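Local coordinates for protein thiosulfate sulfurtransferase (Pseudomonas aeruginosa, PDB 1YT8) that probably transfers sulfur from thiosulfate to cyanide, as a sulfurtransferase built of four rhodanese-like domains, at residues 433-438 with 445-450; 368-373 with 439-444; 258-261 with 265-268. All blocks are in the same frame, centred on the assembly; numbering follows the deposited sequence.

Contact 1 (433-438 with 445-450); sequences YVLTCG and FAVAEV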
ATOM      1  N   TYR A 433     -25.592 -19.855  10.997  1.00 15.13           N
ATOM      2  CA  TYR A 433     -24.867 -18.736  10.407  1.00 14.84           C
ATOM      3  C   TYR A 433     -24.264 -19.130   9.070  1.00 15.56           C
ATOM      4  O   TYR A 433     -23.820 -20.263   8.887  1.00 16.30           O
ATOM      5  CB  TYR A 433     -23.723 -18.295  11.322  1.00 16.15           C
ATOM      6  CG  TYR A 433     -24.146 -17.664  12.623  1.00 17.09           C
ATOM      7  CD1 TYR A 433     -24.314 -16.283  12.732  1.00 18.30           C
ATOM      8  CD2 TYR A 433     -24.355 -18.445  13.756  1.00 17.19           C
ATOM      9  CE1 TYR A 433     -24.675 -15.698  13.943  1.00 17.32           C
ATOM     10  CE2 TYR A 433     -24.718 -17.873  14.968  1.00 18.57           C
ATOM     11  CZ  TYR A 433     -24.876 -16.500  15.057  1.00 19.25           C
ATOM     12  OH  TYR A 433     -25.240 -15.946  16.259  1.00 18.86           O
ATOM     13  N   VAL A 434     -24.249 -18.182   8.140  1.00 12.85           N
ATOM     14  CA  VAL A 434     -23.656 -18.392   6.831  1.00 14.50           C
ATOM     15  C   VAL A 434     -22.699 -17.218   6.648  1.00 13.55           C
ATOM     16  O   VAL A 434     -23.109 -16.060   6.723  1.00 13.32           O
ATOM     17  CB  VAL A 434     -24.710 -18.383   5.709  1.00 14.70           C
ATOM     18  CG1 VAL A 434     -24.015 -18.521   4.357  1.00 14.11           C
ATOM     19  CG2 VAL A 434     -25.695 -19.535   5.910  1.00 14.45           C
ATOM     20  N   LEU A 435     -21.423 -17.519   6.432  1.00 13.63           N
ATOM     21  CA  LEU A 435     -20.420 -16.470   6.276  1.00 14.02           C
ATOM     22  C   LEU A 435     -20.060 -16.231   4.813  1.00 13.59           C
ATOM     23  O   LEU A 435     -19.986 -17.168   4.019  1.00 13.74           O
ATOM     24  CB  LEU A 435     -19.157 -16.839   7.062  1.00 13.43           C
ATOM     25  CG  LEU A 435     -19.369 -17.468   8.448  1.00 15.85           C
ATOM     26  CD1 LEU A 435     -18.011 -17.638   9.114  1.00 16.81           C
ATOM     27  CD2 LEU A 435     -20.282 -16.604   9.311  1.00 14.77           C
ATOM     28  N   THR A 436     -19.832 -14.970   4.461  1.00 13.66           N
ATOM     29  CA  THR A 436     -19.474 -14.633   3.093  1.00 15.33           C
ATOM     30  C   THR A 436     -18.511 -13.452   3.040  1.00 15.45           C
ATOM     31  O   THR A 436     -18.215 -12.817   4.049  1.00 14.23           O
ATOM     32  CB  THR A 436     -20.734 -14.275   2.257  1.00 16.26           C
ATOM     33  OG1 THR A 436     -20.386 -14.175   0.869  1.00 16.81           O
ATOM     34  CG2 THR A 436     -21.317 -12.939   2.711  1.00 18.33           C
ATOM     35  N   CYS A 437     -18.015 -13.195   1.839  1.00 17.89           N
ATOM     36  CA  CYS A 437     -17.130 -12.077   1.543  1.00 17.96           C
ATOM     37  C   CYS A 437     -17.035 -12.121   0.027  1.00 19.33           C
ATOM     38  O   CYS A 437     -17.763 -12.889  -0.609  1.00 18.63           O
ATOM     39  CB  CYS A 437     -15.748 -12.229   2.206  1.00 19.90           C
ATOM     40  SG  CYS A 437     -14.698 -13.577   1.632  1.00 20.49           S
ATOM     41  N   GLY A 438     -16.162 -11.310  -0.559  1.00 18.67           N
ATOM     42  CA  GLY A 438     -16.046 -11.297  -2.006  1.00 19.63           C
ATOM     43  C   GLY A 438     -16.000 -12.662  -2.671  1.00 21.40           C
ATOM     44  O   GLY A 438     -16.807 -12.962  -3.554  1.00 19.53           O
ATOM     45  N   PHE A 445     -11.642 -18.255   7.022  1.00 17.99           N
ATOM     46  CA  PHE A 445     -10.763 -18.183   8.186  1.00 18.32           C
ATOM     47  C   PHE A 445     -11.510 -17.794   9.455  1.00 18.70           C
ATOM     48  O   PHE A 445     -10.978 -17.922  10.560  1.00 18.66           O
ATOM     49  CB  PHE A 445      -9.631 -17.181   7.925  1.00 19.97           C
ATOM     50  CG  PHE A 445      -8.538 -17.721   7.051  1.00 21.75           C
ATOM     51  CD1 PHE A 445      -7.543 -18.536   7.584  1.00 22.69           C
ATOM     52  CD2 PHE A 445      -8.521 -17.450   5.687  1.00 22.08           C
ATOM     53  CE1 PHE A 445      -6.546 -19.072   6.771  1.00 21.20           C
ATOM     54  CE2 PHE A 445      -7.529 -17.982   4.868  1.00 23.70           C
ATOM     55  CZ  PHE A 445      -6.540 -18.797   5.413  1.00 22.17           C
ATOM     56  N   ALA A 446     -12.749 -17.333   9.296  1.00 16.59           N
ATOM     57  CA  ALA A 446     -13.559 -16.908  10.431  1.00 17.89           C
ATOM     58  C   ALA A 446     -14.546 -17.956  10.938  1.00 17.74           C
ATOM     59  O   ALA A 446     -15.141 -17.784  12.003  1.00 16.57           O
ATOM     60  CB  ALA A 446     -14.312 -15.623  10.073  1.00 18.04           C
ATOM     61  N   VAL A 447     -14.722 -19.037  10.185  1.00 15.76           N
ATOM     62  CA  VAL A 447     -15.663 -20.081  10.578  1.00 16.14           C
ATOM     63  C   VAL A 447     -15.444 -20.607  11.997  1.00 17.87           C
ATOM     64  O   VAL A 447     -16.378 -20.644  12.800  1.00 16.75           O
ATOM     65  CB  VAL A 447     -15.623 -21.271   9.585  1.00 16.11           C
ATOM     66  CG1 VAL A 447     -16.528 -22.400  10.075  1.00 15.11           C
ATOM     67  CG2 VAL A 447     -16.074 -20.803   8.207  1.00 14.26           C
ATOM     68  N   ALA A 448     -14.214 -21.008  12.307  1.00 16.61           N
ATOM     69  CA  ALA A 448     -13.904 -21.550  13.626  1.00 17.31           C
ATOM     70  C   ALA A 448     -14.270 -20.616  14.775  1.00 17.17           C
ATOM     71  O   ALA A 448     -14.799 -21.063  15.798  1.00 17.29           O
ATOM     72  CB  ALA A 448     -12.420 -21.923  13.705  1.00 18.56           C
ATOM     73  N   GLU A 449     -13.993 -19.326  14.619  1.00 15.59           N
ATOM     74  CA  GLU A 449     -14.310 -18.370  15.672  1.00 15.81           C
ATOM     75  C   GLU A 449     -15.815 -18.189  15.840  1.00 14.81           C
ATOM     76  O   GLU A 449     -16.318 -18.118  16.959  1.00 15.23           O
ATOM     77  CB  GLU A 449     -13.668 -17.006  15.400  1.00 16.11           C
ATOM     78  CG  GLU A 449     -13.747 -16.105  16.622  1.00 15.74           C
ATOM     79  CD  GLU A 449     -13.076 -14.760  16.446  1.00 17.63           C
ATOM     80  OE1 GLU A 449     -12.223 -14.609  15.545  1.00 20.49           O
ATOM     81  OE2 GLU A 449     -13.400 -13.851  17.237  1.00 18.86           O
ATOM     82  N   VAL A 450     -16.539 -18.111  14.732  1.00 15.51           N
ATOM     83  CA  VAL A 450     -17.982 -17.945  14.830  1.00 15.26           C
ATOM     84  C   VAL A 450     -18.592 -19.168  15.522  1.00 15.39           C
ATOM     85  O   VAL A 450     -19.493 -19.038  16.353  1.00 15.72           O
ATOM     86  CB  VAL A 450     -18.627 -17.744  13.440  1.00 13.21           C
ATOM     87  CG1 VAL A 450     -20.135 -17.634  13.588  1.00 13.57           C
ATOM     88  CG2 VAL A 450     -18.074 -16.466  12.790  1.00 13.83           C
TER

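Contact 2 (368-373 with 439-444); sequences APLPRQ and SSLLAR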
ATOM      1  N   ALA A 368      -0.983 -14.466  -4.113  1.00 22.76           N
ATOM      2  CA  ALA A 368      -0.438 -14.299  -2.772  1.00 23.38           C
ATOM      3  C   ALA A 368      -0.253 -15.627  -2.045  1.00 22.73           C
ATOM      4  O   ALA A 368      -1.094 -16.525  -2.145  1.00 22.42           O
ATOM      5  CB  ALA A 368      -1.345 -13.388  -1.962  1.00 22.61           C
ATOM      6  N   PRO A 369       0.861 -15.775  -1.311  1.00 21.33           N
ATOM      7  CA  PRO A 369       1.117 -17.015  -0.575  1.00 21.50           C
ATOM      8  C   PRO A 369       0.173 -17.099   0.619  1.00 20.76           C
ATOM      9  O   PRO A 369       0.057 -16.151   1.399  1.00 20.37           O
ATOM     10  CB  PRO A 369       2.576 -16.868  -0.157  1.00 21.76           C
ATOM     11  CG  PRO A 369       2.697 -15.391   0.071  1.00 21.59           C
ATOM     12  CD  PRO A 369       1.963 -14.812  -1.120  1.00 21.74           C
ATOM     13  N   LEU A 370      -0.513 -18.227   0.755  1.00 20.68           N
ATOM     14  CA  LEU A 370      -1.449 -18.398   1.854  1.00 21.90           C
ATOM     15  C   LEU A 370      -1.129 -19.606   2.720  1.00 22.11           C
ATOM     16  O   LEU A 370      -0.478 -20.553   2.275  1.00 21.47           O
ATOM     17  CB  LEU A 370      -2.876 -18.547   1.317  1.00 22.39           C
ATOM     18  CG  LEU A 370      -3.495 -17.385   0.534  1.00 24.37           C
ATOM     19  CD1 LEU A 370      -4.809 -17.845  -0.083  1.00 24.22           C
ATOM     20  CD2 LEU A 370      -3.720 -16.186   1.453  1.00 23.01           C
ATOM     21  N   PRO A 371      -1.570 -19.577   3.985  1.00 21.61           N
ATOM     22  CA  PRO A 371      -1.324 -20.701   4.889  1.00 22.44           C
ATOM     23  C   PRO A 371      -2.352 -21.780   4.537  1.00 22.77           C
ATOM     24  O   PRO A 371      -3.139 -21.603   3.607  1.00 19.46           O
ATOM     25  CB  PRO A 371      -1.559 -20.087   6.264  1.00 22.54           C
ATOM     26  CG  PRO A 371      -2.639 -19.087   5.995  1.00 22.78           C
ATOM     27  CD  PRO A 371      -2.192 -18.447   4.700  1.00 21.30           C
ATOM     28  N   ARG A 372      -2.349 -22.893   5.261  1.00 24.62           N
ATOM     29  CA  ARG A 372      -3.304 -23.954   4.977  1.00 26.66           C
ATOM     30  C   ARG A 372      -4.722 -23.423   5.160  1.00 25.77           C
ATOM     31  O   ARG A 372      -5.009 -22.727   6.132  1.00 24.83           O
ATOM     32  CB  ARG A 372      -3.058 -25.154   5.901  1.00 30.62           C
ATOM     33  CG  ARG A 372      -4.090 -26.270   5.754  1.00 36.24           C
ATOM     34  CD  ARG A 372      -3.652 -27.577   6.424  1.00 39.98           C
ATOM     35  NE  ARG A 372      -3.213 -27.397   7.807  1.00 44.40           N
ATOM     36  CZ  ARG A 372      -1.955 -27.155   8.172  1.00 46.78           C
ATOM     37  NH1 ARG A 372      -0.998 -27.066   7.256  1.00 48.73           N
ATOM     38  NH2 ARG A 372      -1.652 -27.003   9.454  1.00 47.40           N
ATOM     39  N   GLN A 373      -5.599 -23.741   4.213  1.00 25.27           N
ATOM     40  CA  GLN A 373      -6.992 -23.302   4.264  1.00 27.87           C
ATOM     41  C   GLN A 373      -7.778 -24.143   5.267  1.00 26.55           C
ATOM     42  O   GLN A 373      -7.818 -25.365   5.150  1.00 26.08           O
ATOM     43  CB  GLN A 373      -7.647 -23.454   2.885  1.00 31.31           C
ATOM     44  CG  GLN A 373      -8.110 -22.156   2.242  1.00 36.25           C
ATOM     45  CD  GLN A 373      -6.963 -21.324   1.711  1.00 37.93           C
ATOM     46  OE1 GLN A 373      -6.045 -20.969   2.452  1.00 40.27           O
ATOM     47  NE2 GLN A 373      -7.008 -21.006   0.420  1.00 37.68           N
ATOM     48  N   SER A 439     -15.069 -13.502  -2.230  1.00 21.65           N
ATOM     49  CA  SER A 439     -14.890 -14.826  -2.812  1.00 22.65           C
ATOM     50  C   SER A 439     -15.043 -15.974  -1.819  1.00 21.83           C
ATOM     51  O   SER A 439     -14.976 -17.134  -2.216  1.00 21.00           O
ATOM     52  CB  SER A 439     -13.499 -14.911  -3.432  1.00 25.73           C
ATOM     53  OG  SER A 439     -12.512 -14.770  -2.417  1.00 27.51           O
ATOM     54  N   SER A 440     -15.222 -15.632  -0.543  1.00 22.08           N
ATOM     55  CA  SER A 440     -15.371 -16.582   0.569  1.00 22.40           C
ATOM     56  C   SER A 440     -14.029 -16.868   1.243  1.00 22.26           C
ATOM     57  O   SER A 440     -13.970 -17.573   2.249  1.00 20.65           O
ATOM     58  CB  SER A 440     -15.992 -17.911   0.114  1.00 22.61           C
ATOM     59  OG  SER A 440     -15.025 -18.762  -0.488  1.00 26.96           O
ATOM     60  N   LEU A 441     -12.955 -16.304   0.701  1.00 21.69           N
ATOM     61  CA  LEU A 441     -11.623 -16.526   1.254  1.00 22.28           C
ATOM     62  C   LEU A 441     -11.454 -16.066   2.698  1.00 21.33           C
ATOM     63  O   LEU A 441     -11.042 -16.845   3.555  1.00 22.09           O
ATOM     64  CB  LEU A 441     -10.558 -15.850   0.387  1.00 24.45           C
ATOM     65  CG  LEU A 441      -9.122 -16.033   0.897  1.00 27.20           C
ATOM     66  CD1 LEU A 441      -8.809 -17.517   1.039  1.00 25.69           C
ATOM     67  CD2 LEU A 441      -8.149 -15.367  -0.061  1.00 28.04           C
ATOM     68  N   LEU A 442     -11.758 -14.801   2.969  1.00 19.40           N
ATOM     69  CA  LEU A 442     -11.611 -14.293   4.326  1.00 20.90           C
ATOM     70  C   LEU A 442     -12.623 -14.912   5.281  1.00 18.62           C
ATOM     71  O   LEU A 442     -12.301 -15.198   6.432  1.00 17.63           O
ATOM     72  CB  LEU A 442     -11.747 -12.771   4.357  1.00 21.61           C
ATOM     73  CG  LEU A 442     -11.651 -12.161   5.764  1.00 25.37           C
ATOM     74  CD1 LEU A 442     -10.467 -12.758   6.523  1.00 25.10           C
ATOM     75  CD2 LEU A 442     -11.515 -10.647   5.654  1.00 27.52           C
ATOM     76  N   ALA A 443     -13.843 -15.124   4.799  1.00 18.39           N
ATOM     77  CA  ALA A 443     -14.890 -15.709   5.631  1.00 16.74           C
ATOM     78  C   ALA A 443     -14.527 -17.115   6.113  1.00 16.45           C
ATOM     79  O   ALA A 443     -14.895 -17.508   7.224  1.00 15.12           O
ATOM     80  CB  ALA A 443     -16.213 -15.736   4.863  1.00 15.42           C
ATOM     81  N   ARG A 444     -13.806 -17.862   5.281  1.00 16.73           N
ATOM     82  CA  ARG A 444     -13.391 -19.220   5.624  1.00 16.67           C
ATOM     83  C   ARG A 444     -12.520 -19.244   6.882  1.00 17.24           C
ATOM     84  O   ARG A 444     -12.640 -20.143   7.711  1.00 16.70           O
ATOM     85  CB  ARG A 444     -12.624 -19.858   4.454  1.00 17.84           C
ATOM     86  CG  ARG A 444     -12.116 -21.277   4.736  1.00 18.80           C
ATOM     87  CD  ARG A 444     -11.337 -21.854   3.556  1.00 21.23           C
ATOM     88  NE  ARG A 444     -12.189 -22.245   2.431  1.00 22.09           N
ATOM     89  CZ  ARG A 444     -12.878 -23.382   2.367  1.00 22.98           C
ATOM     90  NH1 ARG A 444     -12.821 -24.260   3.363  1.00 21.67           N
ATOM     91  NH2 ARG A 444     -13.622 -23.649   1.301  1.00 23.37           N
TER

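Contact 3 (258-261 with 265-268); sequences VADR and ERLD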
ATOM      1  N   VAL A 258      22.015   7.256 -11.604  1.00 17.44           N
ATOM      2  CA  VAL A 258      21.352   7.680 -10.374  1.00 17.53           C
ATOM      3  C   VAL A 258      21.392   6.542  -9.354  1.00 16.65           C
ATOM      4  O   VAL A 258      21.685   6.757  -8.176  1.00 17.03           O
ATOM      5  CB  VAL A 258      19.882   8.080 -10.641  1.00 17.68           C
ATOM      6  CG1 VAL A 258      19.182   8.434  -9.327  1.00 18.61           C
ATOM      7  CG2 VAL A 258      19.842   9.270 -11.589  1.00 16.24           C
ATOM      8  N   ALA A 259      21.109   5.330  -9.817  1.00 16.11           N
ATOM      9  CA  ALA A 259      21.118   4.153  -8.954  1.00 16.33           C
ATOM     10  C   ALA A 259      22.517   3.908  -8.387  1.00 18.05           C
ATOM     11  O   ALA A 259      22.672   3.638  -7.195  1.00 17.12           O
ATOM     12  CB  ALA A 259      20.646   2.931  -9.732  1.00 15.08           C
ATOM     13  N   ASP A 260      23.538   4.002  -9.236  1.00 18.40           N
ATOM     14  CA  ASP A 260      24.903   3.791  -8.761  1.00 20.12           C
ATOM     15  C   ASP A 260      25.244   4.839  -7.707  1.00 19.28           C
ATOM     16  O   ASP A 260      25.878   4.535  -6.698  1.00 20.05           O
ATOM     17  CB  ASP A 260      25.914   3.883  -9.911  1.00 21.47           C
ATOM     18  CG  ASP A 260      25.792   2.730 -10.897  1.00 24.67           C
ATOM     19  OD1 ASP A 260      25.329   1.636 -10.501  1.00 22.59           O
ATOM     20  OD2 ASP A 260      26.181   2.916 -12.072  1.00 24.35           O
ATOM     21  N   ARG A 261      24.803   6.070  -7.949  1.00 18.78           N
ATOM     22  CA  ARG A 261      25.050   7.194  -7.049  1.00 20.36           C
ATOM     23  C   ARG A 261      24.437   6.933  -5.671  1.00 19.03           C
ATOM     24  O   ARG A 261      25.027   7.272  -4.642  1.00 17.24           O
ATOM     25  CB  ARG A 261      24.440   8.466  -7.653  1.00 21.61           C
ATOM     26  CG  ARG A 261      25.153   9.779  -7.338  1.00 27.48           C
ATOM     27  CD  ARG A 261      25.079  10.164  -5.874  1.00 30.75           C
ATOM     28  NE  ARG A 261      25.442  11.567  -5.681  1.00 34.89           N
ATOM     29  CZ  ARG A 261      25.475  12.184  -4.501  1.00 38.13           C
ATOM     30  NH1 ARG A 261      25.170  11.525  -3.389  1.00 39.15           N
ATOM     31  NH2 ARG A 261      25.805  13.468  -4.435  1.00 41.15           N
ATOM     32  N   GLU A 265      22.668  -1.854  -5.262  1.00 17.59           N
ATOM     33  CA  GLU A 265      23.486  -3.011  -5.602  1.00 18.45           C
ATOM     34  C   GLU A 265      23.015  -3.644  -6.908  1.00 18.22           C
ATOM     35  O   GLU A 265      21.900  -3.387  -7.364  1.00 18.10           O
ATOM     36  CB  GLU A 265      23.433  -4.045  -4.471  1.00 20.08           C
ATOM     37  CG  GLU A 265      24.080  -3.574  -3.178  1.00 24.19           C
ATOM     38  CD  GLU A 265      24.023  -4.622  -2.077  1.00 27.56           C
ATOM     39  OE1 GLU A 265      24.418  -5.778  -2.336  1.00 27.05           O
ATOM     40  OE2 GLU A 265      23.592  -4.286  -0.954  1.00 27.35           O
ATOM     41  N   ARG A 266      23.875  -4.459  -7.513  1.00 18.68           N
ATOM     42  CA  ARG A 266      23.539  -5.140  -8.762  1.00 19.37           C
ATOM     43  C   ARG A 266      23.522  -6.649  -8.513  1.00 20.05           C
ATOM     44  O   ARG A 266      24.254  -7.150  -7.660  1.00 20.80           O
ATOM     45  CB  ARG A 266      24.579  -4.836  -9.851  1.00 20.67           C
ATOM     46  CG  ARG A 266      25.071  -3.390  -9.920  1.00 21.44           C
ATOM     47  CD  ARG A 266      23.934  -2.383 -10.061  1.00 21.44           C
ATOM     48  NE  ARG A 266      23.066  -2.641 -11.209  1.00 19.56           N
ATOM     49  CZ  ARG A 266      22.008  -1.895 -11.518  1.00 20.60           C
ATOM     50  NH1 ARG A 266      21.694  -0.851 -10.765  1.00 21.10           N
ATOM     51  NH2 ARG A 266      21.262  -2.188 -12.573  1.00 20.82           N
ATOM     52  N   LEU A 267      22.692  -7.366  -9.264  1.00 20.86           N
ATOM     53  CA  LEU A 267      22.595  -8.819  -9.144  1.00 22.39           C
ATOM     54  C   LEU A 267      22.166  -9.439 -10.460  1.00 23.17           C
ATOM     55  O   LEU A 267      21.504  -8.792 -11.269  1.00 22.34           O
ATOM     56  CB  LEU A 267      21.543  -9.225  -8.107  1.00 22.37           C
ATOM     57  CG  LEU A 267      21.729  -9.015  -6.609  1.00 22.65           C
ATOM     58  CD1 LEU A 267      20.491  -9.546  -5.904  1.00 23.13           C
ATOM     59  CD2 LEU A 267      22.973  -9.738  -6.112  1.00 23.04           C
ATOM     60  N   ASP A 268      22.553 -10.695 -10.670  1.00 24.16           N
ATOM     61  CA  ASP A 268      22.127 -11.431 -11.852  1.00 25.32           C
ATOM     62  C   ASP A 268      21.295 -12.572 -11.283  1.00 25.07           C
ATOM     63  O   ASP A 268      21.247 -12.746 -10.063  1.00 24.47           O
ATOM     64  CB  ASP A 268      23.313 -11.969 -12.675  1.00 26.76           C
ATOM     65  CG  ASP A 268      24.352 -12.686 -11.836  1.00 28.67           C
ATOM     66  OD1 ASP A 268      24.008 -13.244 -10.773  1.00 29.12           O
ATOM     67  OD2 ASP A 268      25.528 -12.706 -12.261  1.00 31.19           O
TER
HETATM   68  O   HOH W   1      23.341   0.697  -9.067  1.00 19.17           O

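Contact 1 (433-438 with 445-450)
Leu-435 and Val-450 meet tip to tip between strand 433-436 and the helix segment 445-450, in an interface made entirely of apolar contacts. The axes of the two segments pass 9.3 Å apart and run nearly antiparallel, at 152°, as expected where a chain leaves a strand and returns over the sheet.

Aliphatic packing makes up most of the contact. The outer half of Leu-435 is extended (chi2 -175°), which carries CD1 against the backbone of the helix at Ala-446 and Val-447. There CD1 lies 3.7 Å from Val-447 CA. It also approaches Val-447 CG2 at 3.8 Å and Val-450 CG2 at 3.9 Å. The second methyl, Leu-435 CD2, stays on the Val-450 side, 4.1 Å from CG2 of that valine. Ala-446 meets CD1 mainly through its carbonyl carbon, its CB standing 4.3 Å from Leu-435 CD1.

One aromatic-aliphatic contact extends this patch. Val-450 divides its methyls between two partners: CG2 serves Leu-435, whereas CG1 sits over a face of the Tyr-433 ring, displaced toward the rim and 4.1 Å from Tyr-433 CG.

Polar bonding runs within the elements or to their neighbours. Val-450 N donates to Ala-446 O, and Tyr-433 and Leu-435 bond through their backbones to Phe-459 in the adjacent strand. Val-458 of that strand touches Leu-435, Val-447 and Val-450, closing the core of the beta-alpha-beta unit 432-436, 441-454, 458-461. Away from this contact, Glu-449 forms a salt bridge with Arg-82 of helix 75-85.

No hydrogen bond crosses between the two segments, and all five touching residues are buried. The chemistry therefore implies that helix and sheet are matched here by burial of methyls against the helix backbone, other methyls and the tyrosine ring, not by directional bonds.

Contact 2 (368-373 with 439-444)
Gln-373 and Arg-444 form the close part of this contact, where the connecting loop 368-373 meets the start of helix 441-454. Their side chains cross at about a right angle, with Gln-373 CG only 3.5 Å from Arg-444 CD. Arg-444 runs out straight from the helix and then bends at its third torsion (chi3 -74°), turning the guanidinium aside and presenting CD to the glutamine. Gln-373 CG also lies 4.1 Å from Arg-444 NE, approaching the guanidinium obliquely. The amide and guanidinium planes are inclined by 30°, and no hydrogen bond joins the two segments. The charged end is held instead by the chain just beyond the loop, where Arg-444 NH1 bonds to Pro-374 O.

The leucine pair is looser and apolar. Leu-370 and Leu-441 reach toward each other tip to tip, with Leu-370 CD1 4.2 Å from Leu-441 CD2. The Gln-373 side chain crosses that of Leu-441 at about a right angle. None of the four touching residues is buried, and Gln-373 is exposed to solvent, so this is packing at the protein surface.

The loop links strand 348-352 to strand 378-379, and thus the third rhodanese-like domain to the fourth. Phe-445, one residue further along the helix, touches both Pro-371 and Gln-373. Helix 51-58 of the first domain borders the same region, with Leu-53 against Leu-441 and His-56 against Pro-369 and Pro-371, while Leu-460 of strand 458-461 packs against Arg-444 from within the fourth domain.

Contact 3 (258-261 with 265-268)
Two successive bends in Arg-266, at chi2 (-55°) and chi3 (-56°), fold its side chain back toward helix 258-261 and bring the guanidinium beside Ala-259 and Asp-260. Ala-259 CB meets the edge of that group, near its plane, at 4.1 Å from Arg-266 NH1.

Asp-260 approaches differently. Its OD1 is 4.4 Å from Arg-266 NH1, too far for a salt bridge, and lies well out of the guanidinium plane, so no N-H points at it. A water closes the gap: it donates to Asp-260 OD1 at 2.6 Å and accepts from Arg-266 NH1 at 2.8 Å. The two groups are thus bridged by one water, and their opposite charges probably add a weak attraction. Each has a direct partner besides: Asp-260 OD1 forms a salt bridge with Arg-256 NE, and Arg-266 NH2 forms one with Asp-353 OD1. Arg-266 NH1 additionally bonds to Asn-336 OD1, which helps fix the rotation of the guanidinium.

The contact spans the short connection from helix 245-262 into strand 265-267, an outermost strand of the third domain's parallel sheet. This strand pairs with strand 348-352 through backbone bonds of Glu-265 and Leu-267, and Arg-266 touches Val-351 there. Helix 334-344 lies alongside, contributing Asn-336, and Asp-268 caps the start of helix 269-277.

Contact 3 comes first along the chain, where the third rhodanese-like domain begins; contacts 1 and 2 follow, their segments alternating. These two share helix 441-454 of the fourth domain, have centres about 11 Å apart and touch directly, Cys-437 SG lying 3.5 Å from Leu-442 N. Contact 1 seats the helix on its own sheet, while contact 2 meets the linker from the third domain. The intervening turn, which follows the same strand of its sheet, probably corresponds to the second-domain loop from Cys-193 to Arg-198 that lines the sulfite pocket together with Gln-312. Contact 3 lies apart on another sheet, about 47 Å from contact 1 and 37 Å from contact 2, centre to centre.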